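Probable acetolactate synthase isozyme III (Small subunit) (Nitrosomonas europaea ATCC 19718, PDB 2PC6) belongs to the small-subunit family of acetolactate synthase, built on ACT-type folds, and probably serves as the regulatory partner of a larger catalytic subunit. Local coordinates at residues 138-142 against 143-147. Residues are numbered along the deposited sequence; the frame is centred on the assembly and turned at random.
Sequences QAVDC and NLILE
Two i to i+3 backbone bonds, from Leu144 N to Asp141 O and from Ile145 N to Cys142 O, close the turn that brings the chain from a helix into a strand. Leu144 N reaches Asp141 O at 3.1 Å along a bent path; Ile145 N meets Cys142 O at 2.7 Å, more nearly straight (158°). Being consecutive, they satisfy both carbonyls and both amides and mark a 3-10 turn.

The side chains of Asp141 and Asn143 run alongside each other, their carboxylate and amide planes 40° apart. With CG of Asn143 held between its own N and carbonyl carbon, OD1 comes to 3.1 Å from Asp141 CB, a contact with carbon rather than with a donor. Val140 and Ile145 cross at about a right angle, CG1 to CG1 at 4.2 Å, while Val140 also packs on Met103 and Leu106 of helix 98-109.

Leu144, the last residue of the 3-10 turn, already pairs through its backbone with Arg94 of strand 83-94. Glu147 OE2 forms a salt bridge with Lys92, and OE1 a salt bridge with Arg47 of the second subunit and a hydrogen bond from the backbone N of that subunit's Leu163. Leu146 and Glu147 both hydrogen-bond through their backbones to Lys92, two residues against one: a classic beta bulge at the start of strand 145-157, outermost in its sheet within this chain, which a short 3-10 turn joins to helix 130-139 in this ACT-like alpha/beta domain.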
ATOM      1  N   GLN A 138      14.566  -0.353 -13.047  1.00 40.05           N
ATOM      2  CA  GLN A 138      15.912  -0.264 -13.650  1.00 40.88           C
ATOM      3  C   GLN A 138      15.808  -0.550 -15.152  1.00 41.31           C
ATOM      4  O   GLN A 138      16.413   0.148 -15.976  1.00 41.10           O
ATOM      5  CB  GLN A 138      16.916  -1.205 -12.995  1.00 41.18           C
ATOM      6  CG  GLN A 138      18.026  -0.510 -12.136  1.00 44.31           C
ATOM      7  N   ALA A 139      14.970  -1.530 -15.499  1.00 41.55           N
ATOM      8  CA  ALA A 139      14.869  -1.993 -16.871  1.00 41.93           C
ATOM      9  C   ALA A 139      14.122  -1.018 -17.762  1.00 42.44           C
ATOM     10  O   ALA A 139      14.452  -0.921 -18.896  1.00 43.11           O
ATOM     11  CB  ALA A 139      14.256  -3.371 -16.936  1.00 41.37           C
ATOM     12  N   VAL A 140      13.144  -0.281 -17.262  1.00 43.29           N
ATOM     13  CA  VAL A 140      12.457   0.694 -18.109  1.00 45.24           C
ATOM     14  C   VAL A 140      13.297   1.950 -18.346  1.00 46.01           C
ATOM     15  O   VAL A 140      14.055   2.371 -17.457  1.00 46.81           O
ATOM     16  CB  VAL A 140      11.148   1.122 -17.475  1.00 45.57           C
ATOM     17  CG1 VAL A 140      10.358   1.953 -18.462  1.00 47.83           C
ATOM     18  CG2 VAL A 140      10.314  -0.101 -17.140  1.00 46.91           C
ATOM     19  N   ASP A 141      13.188   2.562 -19.522  1.00 46.86           N
ATOM     20  CA  ASP A 141      13.858   3.856 -19.719  1.00 47.47           C
ATOM     21  C   ASP A 141      13.051   4.861 -18.905  1.00 47.07           C
ATOM     22  O   ASP A 141      11.816   4.929 -19.062  1.00 47.03           O
ATOM     23  CB  ASP A 141      13.889   4.306 -21.201  1.00 48.40           C
ATOM     24  CG  ASP A 141      14.823   3.447 -22.120  1.00 51.62           C
ATOM     25  OD1 ASP A 141      15.908   2.932 -21.709  1.00 53.18           O
ATOM     26  OD2 ASP A 141      14.452   3.322 -23.313  1.00 54.80           O
ATOM     27  N   CYS A 142      13.743   5.637 -18.067  0.50 46.40           N
ATOM     28  CA  CYS A 142      13.108   6.637 -17.199  0.50 46.09           C
ATOM     29  C   CYS A 142      12.265   7.654 -17.963  0.50 46.13           C
ATOM     30  O   CYS A 142      11.152   7.958 -17.538  0.50 46.34           O
ATOM     31  CB  CYS A 142      14.132   7.344 -16.280  0.50 46.08           C
ATOM     32  SG  CYS A 142      15.426   8.331 -17.098  0.50 45.13           S
ATOM     33  N   ASN A 143      12.768   8.137 -19.101  1.00 46.02           N
ATOM     34  CA  ASN A 143      12.054   9.138 -19.928  1.00 46.59           C
ATOM     35  C   ASN A 143      10.651   8.657 -20.368  1.00 46.05           C
ATOM     36  O   ASN A 143       9.740   9.460 -20.579  1.00 45.58           O
ATOM     37  CB  ASN A 143      12.910   9.578 -21.132  1.00 46.58           C
ATOM     38  CG  ASN A 143      13.272   8.406 -22.036  1.00 50.75           C
ATOM     39  OD1 ASN A 143      13.671   7.342 -21.551  1.00 56.85           O
ATOM     40  ND2 ASN A 143      13.102   8.572 -23.344  1.00 51.86           N
ATOM     41  N   LEU A 144      10.484   7.333 -20.452  1.00 45.74           N
ATOM     42  CA  LEU A 144       9.173   6.748 -20.689  1.00 45.12           C
ATOM     43  C   LEU A 144       8.248   6.837 -19.499  1.00 45.27           C
ATOM     44  O   LEU A 144       7.039   6.792 -19.671  1.00 47.15           O
ATOM     45  CB  LEU A 144       9.242   5.307 -21.202  1.00 43.74           C
ATOM     46  CG  LEU A 144      10.073   5.220 -22.478  1.00 42.70           C
ATOM     47  CD1 LEU A 144      10.200   3.801 -23.047  1.00 39.66           C
ATOM     48  CD2 LEU A 144       9.548   6.213 -23.502  1.00 35.79           C
ATOM     49  N   ILE A 145       8.742   6.971 -18.289  1.00 44.36           N
ATOM     50  CA  ILE A 145       7.754   6.860 -17.235  1.00 44.04           C
ATOM     51  C   ILE A 145       6.930   8.126 -17.112  1.00 44.06           C
ATOM     52  O   ILE A 145       7.480   9.197 -16.919  1.00 44.00           O
ATOM     53  CB  ILE A 145       8.391   6.475 -15.935  1.00 44.33           C
ATOM     54  CG1 ILE A 145       8.798   5.002 -16.044  1.00 44.36           C
ATOM     55  CG2 ILE A 145       7.409   6.676 -14.779  1.00 42.76           C
ATOM     56  CD1 ILE A 145       9.792   4.602 -14.998  1.00 45.50           C
ATOM     57  N   LEU A 146       5.613   8.035 -17.246  1.00 43.80           N
ATOM     58  CA  LEU A 146       4.800   9.248 -17.035  1.00 43.95           C
ATOM     59  C   LEU A 146       4.499   9.541 -15.566  1.00 44.44           C
ATOM     60  O   LEU A 146       4.595  10.696 -15.128  1.00 44.98           O
ATOM     61  CB  LEU A 146       3.505   9.209 -17.835  1.00 43.79           C
ATOM     62  CG  LEU A 146       3.656   9.136 -19.346  1.00 44.43           C
ATOM     63  CD1 LEU A 146       2.339   8.721 -19.954  1.00 44.12           C
ATOM     64  CD2 LEU A 146       4.083  10.503 -19.846  1.00 42.40           C
ATOM     65  N   GLU A 147       4.109   8.504 -14.822  1.00 44.56           N
ATOM     66  CA  GLU A 147       3.957   8.569 -13.345  1.00 44.67           C
ATOM     67  C   GLU A 147       3.848   7.127 -12.820  1.00 44.47           C
ATOM     68  O   GLU A 147       3.686   6.195 -13.591  1.00 44.80           O
ATOM     69  CB  GLU A 147       2.730   9.396 -12.929  1.00 43.51           C
ATOM     70  CG  GLU A 147       1.470   8.828 -13.513  1.00 42.73           C
ATOM     71  CD  GLU A 147       0.215   9.616 -13.197  1.00 42.47           C
ATOM     72  OE1 GLU A 147       0.225  10.517 -12.332  1.00 42.71           O
ATOM     73  OE2 GLU A 147      -0.816   9.326 -13.845  1.00 42.02           O
TER